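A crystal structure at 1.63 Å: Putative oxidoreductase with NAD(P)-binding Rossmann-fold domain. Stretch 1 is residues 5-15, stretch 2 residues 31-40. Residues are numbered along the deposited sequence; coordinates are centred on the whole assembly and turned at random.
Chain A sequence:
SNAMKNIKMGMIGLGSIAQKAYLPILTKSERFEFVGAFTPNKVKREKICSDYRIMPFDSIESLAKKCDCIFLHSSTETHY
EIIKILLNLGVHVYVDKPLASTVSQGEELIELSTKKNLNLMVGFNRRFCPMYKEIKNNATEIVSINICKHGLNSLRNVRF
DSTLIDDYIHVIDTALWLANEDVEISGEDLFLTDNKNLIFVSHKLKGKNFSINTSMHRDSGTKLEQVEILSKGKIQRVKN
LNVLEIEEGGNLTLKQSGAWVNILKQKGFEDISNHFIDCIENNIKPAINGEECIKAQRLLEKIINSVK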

# COMPACT_ATOMS: atom_id res chain seq x y z
N LYS A 5 -18.24 -35.04 -27.01
CA LYS A 5 -18.03 -35.39 -25.58
C LYS A 5 -19.35 -35.78 -24.93
O LYS A 5 -20.42 -35.62 -25.52
CB LYS A 5 -17.41 -34.23 -24.82
CG LYS A 5 -16.04 -33.87 -25.35
CD LYS A 5 -15.79 -32.40 -25.20
CE LYS A 5 -14.60 -31.97 -26.01
NZ LYS A 5 -14.61 -30.48 -26.16
N ASN A 6 -19.25 -36.29 -23.70
CA ASN A 6 -20.41 -36.77 -22.98
C ASN A 6 -21.43 -35.67 -22.75
O ASN A 6 -22.62 -35.85 -23.01
CB ASN A 6 -19.96 -37.37 -21.63
CG ASN A 6 -21.12 -37.84 -20.76
OD1 ASN A 6 -21.17 -37.56 -19.55
ND2 ASN A 6 -22.05 -38.57 -21.37
N ILE A 7 -20.98 -34.52 -22.24
CA ILE A 7 -21.91 -33.48 -21.86
C ILE A 7 -22.10 -32.42 -22.95
O ILE A 7 -21.13 -31.87 -23.46
CB ILE A 7 -21.47 -32.81 -20.54
CG1 ILE A 7 -21.47 -33.83 -19.39
CG2 ILE A 7 -22.37 -31.60 -20.23
CD1 ILE A 7 -20.86 -33.32 -18.12
N LYS A 8 -23.36 -32.15 -23.29
CA LYS A 8 -23.74 -31.17 -24.29
C LYS A 8 -24.28 -29.93 -23.58
O LYS A 8 -25.23 -30.02 -22.81
CB LYS A 8 -24.81 -31.74 -25.23
CG LYS A 8 -24.37 -32.97 -26.04
CD LYS A 8 -25.44 -33.41 -27.06
CE LYS A 8 -25.39 -32.61 -28.37
NZ LYS A 8 -26.64 -32.70 -29.23
N MET A 9 -23.67 -28.78 -23.84
CA MET A 9 -24.08 -27.53 -23.19
C MET A 9 -24.55 -26.51 -24.21
O MET A 9 -23.98 -26.40 -25.30
CB MET A 9 -22.90 -26.98 -22.37
CG MET A 9 -23.14 -25.68 -21.57
SD MET A 9 -23.02 -24.17 -22.55
CE MET A 9 -21.26 -24.11 -22.86
N GLY A 10 -25.57 -25.75 -23.83
CA GLY A 10 -26.05 -24.62 -24.62
C GLY A 10 -26.07 -23.41 -23.72
O GLY A 10 -26.11 -23.53 -22.49
N MET A 11 -26.11 -22.24 -24.33
CA MET A 11 -26.22 -20.99 -23.60
C MET A 11 -27.44 -20.23 -24.07
O MET A 11 -27.66 -20.13 -25.28
CB MET A 11 -24.96 -20.12 -23.80
CG MET A 11 -24.97 -18.85 -22.99
SD MET A 11 -23.39 -17.97 -23.06
CE MET A 11 -22.35 -19.05 -22.11
N ILE A 12 -28.21 -19.69 -23.13
CA ILE A 12 -29.34 -18.84 -23.44
C ILE A 12 -29.12 -17.48 -22.80
O ILE A 12 -28.92 -17.37 -21.58
CB ILE A 12 -30.69 -19.47 -22.97
CG1 ILE A 12 -31.00 -20.71 -23.81
CG2 ILE A 12 -31.82 -18.49 -23.05
CD1 ILE A 12 -32.19 -21.54 -23.31
N GLY A 13 -29.21 -16.42 -23.62
CA GLY A 13 -28.98 -15.06 -23.17
C GLY A 13 -27.53 -14.72 -23.44
O GLY A 13 -26.62 -15.28 -22.82
N LEU A 14 -27.29 -13.87 -24.43
CA LEU A 14 -25.94 -13.50 -24.81
C LEU A 14 -25.70 -12.01 -24.58
O LEU A 14 -25.03 -11.35 -25.38
CB LEU A 14 -25.67 -13.89 -26.24
CG LEU A 14 -25.85 -15.38 -26.58
CD1 LEU A 14 -25.75 -15.60 -28.09
CD2 LEU A 14 -24.82 -16.21 -25.82
N GLY A 15 -26.19 -11.52 -23.44
CA GLY A 15 -26.05 -10.12 -23.02
C GLY A 15 -24.68 -9.79 -22.46
O GLY A 15 -23.73 -10.56 -22.59
N ARG A 31 -14.42 -29.63 -21.36
CA ARG A 31 -15.11 -30.74 -20.67
C ARG A 31 -16.54 -30.97 -21.14
O ARG A 31 -17.32 -31.68 -20.48
CB ARG A 31 -15.12 -30.45 -19.19
CG ARG A 31 -13.73 -30.30 -18.55
CD ARG A 31 -12.96 -31.60 -18.53
NE ARG A 31 -11.93 -31.62 -17.49
CZ ARG A 31 -10.74 -31.00 -17.56
NH1 ARG A 31 -10.41 -30.26 -18.62
NH2 ARG A 31 -9.89 -31.11 -16.54
N PHE A 32 -16.90 -30.37 -22.26
CA PHE A 32 -18.24 -30.49 -22.81
C PHE A 32 -18.22 -30.05 -24.25
O PHE A 32 -17.22 -29.47 -24.73
CB PHE A 32 -19.23 -29.59 -22.04
CG PHE A 32 -18.80 -28.16 -21.95
CD1 PHE A 32 -18.99 -27.28 -23.01
CD2 PHE A 32 -18.16 -27.69 -20.81
CE1 PHE A 32 -18.55 -25.97 -22.93
CE2 PHE A 32 -17.72 -26.38 -20.73
CZ PHE A 32 -17.90 -25.52 -21.79
N GLU A 33 -19.30 -30.36 -24.96
CA GLU A 33 -19.50 -29.86 -26.31
C GLU A 33 -20.39 -28.62 -26.21
O GLU A 33 -21.46 -28.69 -25.60
CB GLU A 33 -20.18 -30.90 -27.18
CG GLU A 33 -20.32 -30.47 -28.63
CD GLU A 33 -21.11 -31.44 -29.50
OE1 GLU A 33 -21.69 -32.42 -28.98
OE2 GLU A 33 -21.16 -31.21 -30.73
N PHE A 34 -19.95 -27.50 -26.80
CA PHE A 34 -20.73 -26.25 -26.83
C PHE A 34 -21.65 -26.37 -28.07
O PHE A 34 -21.28 -26.00 -29.19
CB PHE A 34 -19.81 -25.02 -26.91
CG PHE A 34 -20.45 -23.74 -26.41
CD1 PHE A 34 -21.80 -23.49 -26.56
CD2 PHE A 34 -19.67 -22.76 -25.83
CE1 PHE A 34 -22.36 -22.28 -26.10
CE2 PHE A 34 -20.22 -21.56 -25.39
CZ PHE A 34 -21.58 -21.33 -25.52
N VAL A 35 -22.83 -26.93 -27.84
CA VAL A 35 -23.77 -27.24 -28.91
C VAL A 35 -24.32 -26.04 -29.65
O VAL A 35 -24.49 -26.09 -30.88
CB VAL A 35 -24.95 -28.07 -28.34
CG1 VAL A 35 -26.11 -28.19 -29.35
CG2 VAL A 35 -24.46 -29.42 -27.89
N GLY A 36 -24.60 -24.97 -28.92
CA GLY A 36 -25.17 -23.79 -29.53
C GLY A 36 -25.59 -22.75 -28.53
O GLY A 36 -25.46 -22.92 -27.32
N ALA A 37 -26.14 -21.65 -29.06
CA ALA A 37 -26.56 -20.56 -28.23
C ALA A 37 -27.77 -19.86 -28.84
O ALA A 37 -27.95 -19.85 -30.05
CB ALA A 37 -25.40 -19.56 -28.03
N PHE A 38 -28.59 -19.28 -27.97
CA PHE A 38 -29.75 -18.53 -28.37
C PHE A 38 -29.82 -17.27 -27.55
O PHE A 38 -29.51 -17.27 -26.35
CB PHE A 38 -31.04 -19.34 -28.14
CG PHE A 38 -32.29 -18.48 -28.24
CD1 PHE A 38 -32.84 -18.17 -29.46
CD2 PHE A 38 -32.85 -17.92 -27.10
CE1 PHE A 38 -33.96 -17.35 -29.55
CE2 PHE A 38 -33.95 -17.11 -27.17
CZ PHE A 38 -34.51 -16.82 -28.39
N THR A 39 -30.21 -16.20 -28.23
CA THR A 39 -30.60 -14.95 -27.60
C THR A 39 -31.70 -14.35 -28.51
O THR A 39 -31.70 -14.57 -29.71
CB THR A 39 -29.38 -14.02 -27.33
OG1 THR A 39 -29.73 -13.06 -26.32
CG2 THR A 39 -28.90 -13.29 -28.59
N PRO A 40 -32.68 -13.62 -27.93
CA PRO A 40 -33.80 -13.15 -28.76
C PRO A 40 -33.46 -12.28 -29.95
O PRO A 40 -34.16 -12.32 -30.96
CB PRO A 40 -34.64 -12.35 -27.77
CG PRO A 40 -34.38 -12.98 -26.48
CD PRO A 40 -32.97 -13.48 -26.49
O HOH W 1 -18.35 -34.12 -21.35

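Two parallel strands, 8-12 and 33-38, lie side by side with their axes 4.7 Å apart at closest approach and 38° between their directions, and together the stretches bury 883 Å². The backbone supplies the ladder, and the side chains sort themselves onto its two faces.

Before the strand pairing begins, R31 contributes its carbonyl rather than its side chain, which starts away from stretch 1. One water joins the two stretches here, accepting from I7 N (2.8 Å) and donating to R31 O (2.8 Å), and so fills a gap that no direct backbone bond spans. F32 follows with its carbonyl held by a lysine: K5 NZ donates to F32 O at 3.1 Å. Its CB rests 4.1 Å from I7 CG2, while its ring reaches M9, with F32 CE1 3.3 Å from M9 CE. The cost is F32 N, buried without a partner.

E33 locks the register by bonding on both sides of K8, as parallel pairing requires: E33 N donates to I7 O (2.8 Å) and M9 N donates to E33 O (2.8 Å), both nearly straight. F34 then takes the face it shares with M9, M11 and A37. M9 CE sits 3.5 Å from the centroid of the F34 ring, almost on the ring normal, a CH-pi contact; M9 SD also lies over that face, 4.3 Å from the same centroid. A flexible thioether thus serves two aromatic rings at once, its methyl meeting both F32 and F34. M11 CB adds a looser apolar contact, 4.0 Å from F34 CZ.

At V35 the regular alternation slips. V35 N donates to M9 O (2.8 Å, somewhat bent), but the next bond comes from M11 N to G36 O (3.1 Å), so the nearest-CA pairing jumps from M9-F34 to G10-G36 and V35 is the extra residue. Its CA-to-CB bond points toward stretch 1, and V35 CG2 comes within 3.4 Å of K8 CE, a close van der Waals contact beside the lysine's amino end. G10 CA approaches G36 O to 3.2 Å, a CA-H...O contact.

Beyond the slip, A37 restores order. Its small CB packs 4.3 Å from M11 CB and 4.0 Å from L14 CD1. F38 brackets I12 as E33 brackets K8: F38 N donates to M11 O (3.0 Å), and G13 N donates to F38 O (2.9 Å). I12 CG2 meets the ring edge, 4.2 Å from F38 CD2. Past the strand, T39 OG1 accepts from L14 N at 3.2 Å, extending the bonding with a side chain, though OG1 crowds an atom elsewhere in the structure, so its place is less sure.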